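Local atomic coordinates of MmoQ Response regulator (Methylococcus capsulatus, PDB entry 3LJX), a protein that probably makes cyclic di-GMP from two GTP as a whole response regulator, of which this chain is the piece holding the helical HDOD domain. Residues A[8-12]-A[187-192]; A[36-40]-A[71-75]. All coordinates share one frame. Residue numbers count along the deposited sequence, not the author numbering.

Interaction 1: A[8-12]-A[187-192]; sequences KPMLC and MLLTDW
An extended N-terminal segment, Lys8 to Cys12, packs along the C-terminal turn of helix 181-191, part of the all-helical HDOD domain, a side-chain contact with no hydrogen bond across it. Lys8 to Leu11 have extended backbones (Met10 phi/psi -160/109), and Cys12 breaks the run at -149/-61. Residues 187-191 are helical, closed by Asp191 N to Met187 O (2.9 Å) and Trp192 N to Leu188 O (2.8 Å). The nearest CA pair is Met10 and Leu188, 6.6 Å apart, and 388 Å² is buried in total. Met10 and Met187 are both selenomethionine and poorly ordered. Met187 (chi1 m, chi2 t, chi3 p) points its CA-to-CB bond toward 8-12, and its CE lies 3.7 Å from Pro9 CD. The all-t chain of Lys8 carries NZ to 4.1 Å from Asp191 OD1, beyond a salt bridge; Asp191 OD2 has a long, weak ion pair with Arg55 of helix 47-58. Met10 (chi1 t, chi2 p) sets SE 3.7 Å from Leu188 CD1 and 5.2 Å from the centroid of the Trp192 five-membered ring, 64° off its normal, an oblique Met-aromatic contact. From 8-12, Met10 and Cys12 also touch helix 47-58, and Leu11 helix 144-152. Cys12 SG sits 4.3 Å from that same centroid, 42° off the normal, and 3.7 Å from Trp192 CZ2. At the indole edge, Met10 CE comes within 3.1 Å of Trp192 NE1, a buried nitrogen without a polar partner, though disorder makes so short a distance uncertain.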
# COMPACT_ATOMS: atom_id res chain seq x y z
N LYS A 8 -18.08 -8.19 6.09
CA LYS A 8 -16.81 -8.29 5.38
C LYS A 8 -16.60 -7.11 4.42
O LYS A 8 -16.74 -7.25 3.20
CB LYS A 8 -16.70 -9.63 4.65
CG LYS A 8 -15.32 -9.86 4.09
CD LYS A 8 -15.23 -11.12 3.25
CE LYS A 8 -13.80 -11.29 2.72
NZ LYS A 8 -13.61 -12.57 2.00
N PRO A 9 -16.27 -5.94 4.98
CA PRO A 9 -16.05 -4.71 4.20
C PRO A 9 -14.99 -4.93 3.13
O PRO A 9 -13.95 -5.51 3.40
CB PRO A 9 -15.52 -3.72 5.25
CG PRO A 9 -15.97 -4.28 6.58
CD PRO A 9 -16.02 -5.76 6.42
N MSE A 10 -15.25 -4.44 1.92
CA MSE A 10 -14.36 -4.72 0.82
C MSE A 10 -14.57 -3.71 -0.32
O MSE A 10 -15.59 -3.73 -0.99
CB MSE A 10 -14.63 -6.14 0.34
CG MSE A 10 -13.90 -6.53 -0.89
SE MSE A 10 -12.00 -6.67 -0.63
CE MSE A 10 -11.53 -6.12 -2.42
N LEU A 11 -13.59 -2.81 -0.51
CA LEU A 11 -13.60 -1.91 -1.67
C LEU A 11 -12.38 -2.19 -2.52
O LEU A 11 -11.29 -2.44 -2.00
CB LEU A 11 -13.58 -0.43 -1.26
CG LEU A 11 -14.85 0.18 -0.68
CD1 LEU A 11 -15.08 -0.34 0.75
CD2 LEU A 11 -14.80 1.71 -0.70
N CYS A 12 -12.55 -2.16 -3.83
CA CYS A 12 -11.38 -2.27 -4.68
C CYS A 12 -11.57 -1.49 -5.98
O CYS A 12 -10.84 -0.53 -6.24
CB CYS A 12 -11.01 -3.74 -4.94
SG CYS A 12 -9.40 -3.94 -5.76
N MSE A 187 -7.32 -6.89 5.84
CA MSE A 187 -8.39 -7.66 5.20
C MSE A 187 -8.33 -7.48 3.70
O MSE A 187 -8.50 -8.43 2.96
CB MSE A 187 -9.76 -7.25 5.71
CG MSE A 187 -9.98 -7.54 7.20
SE MSE A 187 -11.69 -6.79 7.79
CE MSE A 187 -12.88 -7.73 6.57
N LEU A 188 -8.07 -6.25 3.26
CA LEU A 188 -7.93 -5.96 1.83
C LEU A 188 -6.75 -6.77 1.27
O LEU A 188 -6.89 -7.49 0.26
CB LEU A 188 -7.71 -4.46 1.62
CG LEU A 188 -8.89 -3.62 1.09
CD1 LEU A 188 -10.24 -4.18 1.52
CD2 LEU A 188 -8.77 -2.15 1.47
N LEU A 189 -5.60 -6.67 1.93
CA LEU A 189 -4.39 -7.34 1.45
C LEU A 189 -4.61 -8.84 1.41
O LEU A 189 -4.14 -9.54 0.51
CB LEU A 189 -3.18 -6.99 2.33
CG LEU A 189 -2.68 -5.55 2.31
CD1 LEU A 189 -1.49 -5.37 3.26
CD2 LEU A 189 -2.30 -5.10 0.90
N THR A 190 -5.33 -9.35 2.40
CA THR A 190 -5.66 -10.76 2.42
C THR A 190 -6.58 -11.11 1.24
O THR A 190 -6.33 -12.10 0.54
CB THR A 190 -6.30 -11.14 3.74
OG1 THR A 190 -5.33 -11.01 4.78
CG2 THR A 190 -6.82 -12.58 3.69
N ASP A 191 -7.61 -10.30 1.00
CA ASP A 191 -8.47 -10.55 -0.16
C ASP A 191 -7.69 -10.50 -1.46
O ASP A 191 -8.01 -11.23 -2.39
CB ASP A 191 -9.65 -9.56 -0.25
CG ASP A 191 -10.74 -10.03 -1.25
OD1 ASP A 191 -11.31 -11.13 -1.03
OD2 ASP A 191 -11.03 -9.31 -2.24
N TRP A 192 -6.66 -9.65 -1.54
CA TRP A 192 -5.94 -9.46 -2.80
C TRP A 192 -4.83 -10.49 -3.04
O TRP A 192 -4.13 -10.42 -4.05
CB TRP A 192 -5.38 -8.04 -2.90
CG TRP A 192 -6.45 -7.01 -2.81
CD1 TRP A 192 -7.81 -7.23 -2.87
CD2 TRP A 192 -6.28 -5.61 -2.64
NE1 TRP A 192 -8.48 -6.04 -2.75
CE2 TRP A 192 -7.57 -5.02 -2.61
CE3 TRP A 192 -5.16 -4.78 -2.51
CZ2 TRP A 192 -7.76 -3.65 -2.45
CZ3 TRP A 192 -5.35 -3.42 -2.35
CH2 TRP A 192 -6.65 -2.87 -2.33

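Interaction 2: A[36-40]-A[71-75]; sequences AEALA and VIDAI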
# COMPACT_ATOMS: atom_id res chain seq x y z
N ALA A 36 6.04 -4.00 -21.07
CA ALA A 36 5.50 -4.49 -19.81
C ALA A 36 6.13 -3.70 -18.68
O ALA A 36 5.44 -3.24 -17.76
CB ALA A 36 5.81 -5.97 -19.65
N GLU A 37 7.44 -3.53 -18.77
CA GLU A 37 8.23 -2.90 -17.72
C GLU A 37 7.85 -1.44 -17.48
O GLU A 37 7.68 -1.03 -16.33
CB GLU A 37 9.73 -3.01 -18.05
CG GLU A 37 10.29 -4.43 -17.94
CD GLU A 37 9.77 -5.38 -19.02
OE1 GLU A 37 9.38 -4.91 -20.12
OE2 GLU A 37 9.77 -6.61 -18.77
N ALA A 38 7.71 -0.66 -18.55
CA ALA A 38 7.39 0.76 -18.40
C ALA A 38 5.99 0.92 -17.82
O ALA A 38 5.74 1.80 -17.00
CB ALA A 38 7.48 1.48 -19.73
N LEU A 39 5.08 0.06 -18.25
CA LEU A 39 3.71 0.13 -17.80
C LEU A 39 3.61 -0.24 -16.31
O LEU A 39 2.95 0.46 -15.53
CB LEU A 39 2.84 -0.82 -18.62
CG LEU A 39 1.35 -0.64 -18.32
CD1 LEU A 39 0.98 0.83 -18.52
CD2 LEU A 39 0.50 -1.56 -19.17
N ALA A 40 4.27 -1.33 -15.92
CA ALA A 40 4.33 -1.75 -14.51
C ALA A 40 4.93 -0.67 -13.61
O ALA A 40 4.38 -0.35 -12.55
CB ALA A 40 5.12 -3.06 -14.38
N VAL A 71 3.09 -5.65 -9.95
CA VAL A 71 2.45 -5.48 -11.24
C VAL A 71 3.21 -6.26 -12.32
O VAL A 71 2.59 -6.91 -13.17
CB VAL A 71 2.35 -4.01 -11.62
CG1 VAL A 71 1.51 -3.84 -12.89
CG2 VAL A 71 1.75 -3.22 -10.46
N ILE A 72 4.54 -6.23 -12.28
CA ILE A 72 5.31 -6.91 -13.33
C ILE A 72 5.09 -8.43 -13.28
O ILE A 72 4.97 -9.09 -14.32
CB ILE A 72 6.80 -6.56 -13.27
CG1 ILE A 72 7.51 -7.09 -14.52
CG2 ILE A 72 7.43 -7.12 -12.01
CD1 ILE A 72 7.07 -6.42 -15.80
N ASP A 73 4.98 -9.00 -12.08
CA ASP A 73 4.66 -10.42 -11.97
C ASP A 73 3.23 -10.73 -12.42
O ASP A 73 2.97 -11.77 -13.03
CB ASP A 73 4.90 -10.94 -10.56
CG ASP A 73 6.37 -10.94 -10.19
OD1 ASP A 73 7.19 -11.28 -11.08
OD2 ASP A 73 6.69 -10.59 -9.03
N ALA A 74 2.30 -9.82 -12.13
CA ALA A 74 0.94 -10.02 -12.63
C ALA A 74 0.93 -10.06 -14.17
O ALA A 74 0.29 -10.93 -14.78
CB ALA A 74 0.01 -8.92 -12.11
N ILE A 75 1.67 -9.14 -14.78
CA ILE A 75 1.76 -9.10 -16.24
C ILE A 75 2.30 -10.42 -16.80
O ILE A 75 1.69 -11.00 -17.69
CB ILE A 75 2.64 -7.94 -16.71
CG1 ILE A 75 1.95 -6.61 -16.48
CG2 ILE A 75 2.94 -8.10 -18.19
CD1 ILE A 75 2.79 -5.42 -16.94
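Ala40 CB sits against the first turn of helix 71-78, 4.0 Å from Val71 CG1, 4.0 Å from Ile72 CB and 4.2 Å from Ile75 CD1. With only a methyl at Ala40, the backbones can come close, consistent with the 5.3 Å between Ala40 CA and Val71 CA; the axes of segments 36-40 and 71-75 approach to 9.3 Å. One turn earlier, Ala36 CB meets Ile72 CD1 at 4.1 Å and Ile75 CG2 at 3.9 Å, while Ile75 CD1 reaches 3.5 Å from Ala36 O. The t rotamer of Ile72 (chi1) with chi2 p carries its CD1 to Ala36, also 4.0 Å from Glu37 OE2 at the exposed border. No hydrogen bond crosses the contact. Beyond it, Leu39 and Ile75 both touch Leu80 of helix 80-88, and Val71 and Ala74 pack on helix 47-58. With alanines facing branched aliphatics and 138° between the segment directions, this is oblique, roughly antiparallel packing of two short helices in the all-helical HDOD domain.

Overall arrangement
Interaction 1 and interaction 2 do not touch: their centres lie 22 Å apart and their nearest atoms about 9 Å. Along the sequence, 36-40 and 71-75 both fall between 8-12 and 187-192; the segments of interaction 1 are 175 residues apart at their closest ends, those of interaction 2 only 31. Helix 47-58 gives them a shared neighbour: Arg52 and Arg55 meet interaction 1, and Thr50, Ile53 and Ala57 meet interaction 2. Interaction 1 lies 12 Å from the chain centre and interaction 2 17 Å, both measured between centres. Both are structural packing within this HDOD-containing piece; GGDEF, the family linked to cyclic di-GMP synthesis, is a separate family of the full-length protein.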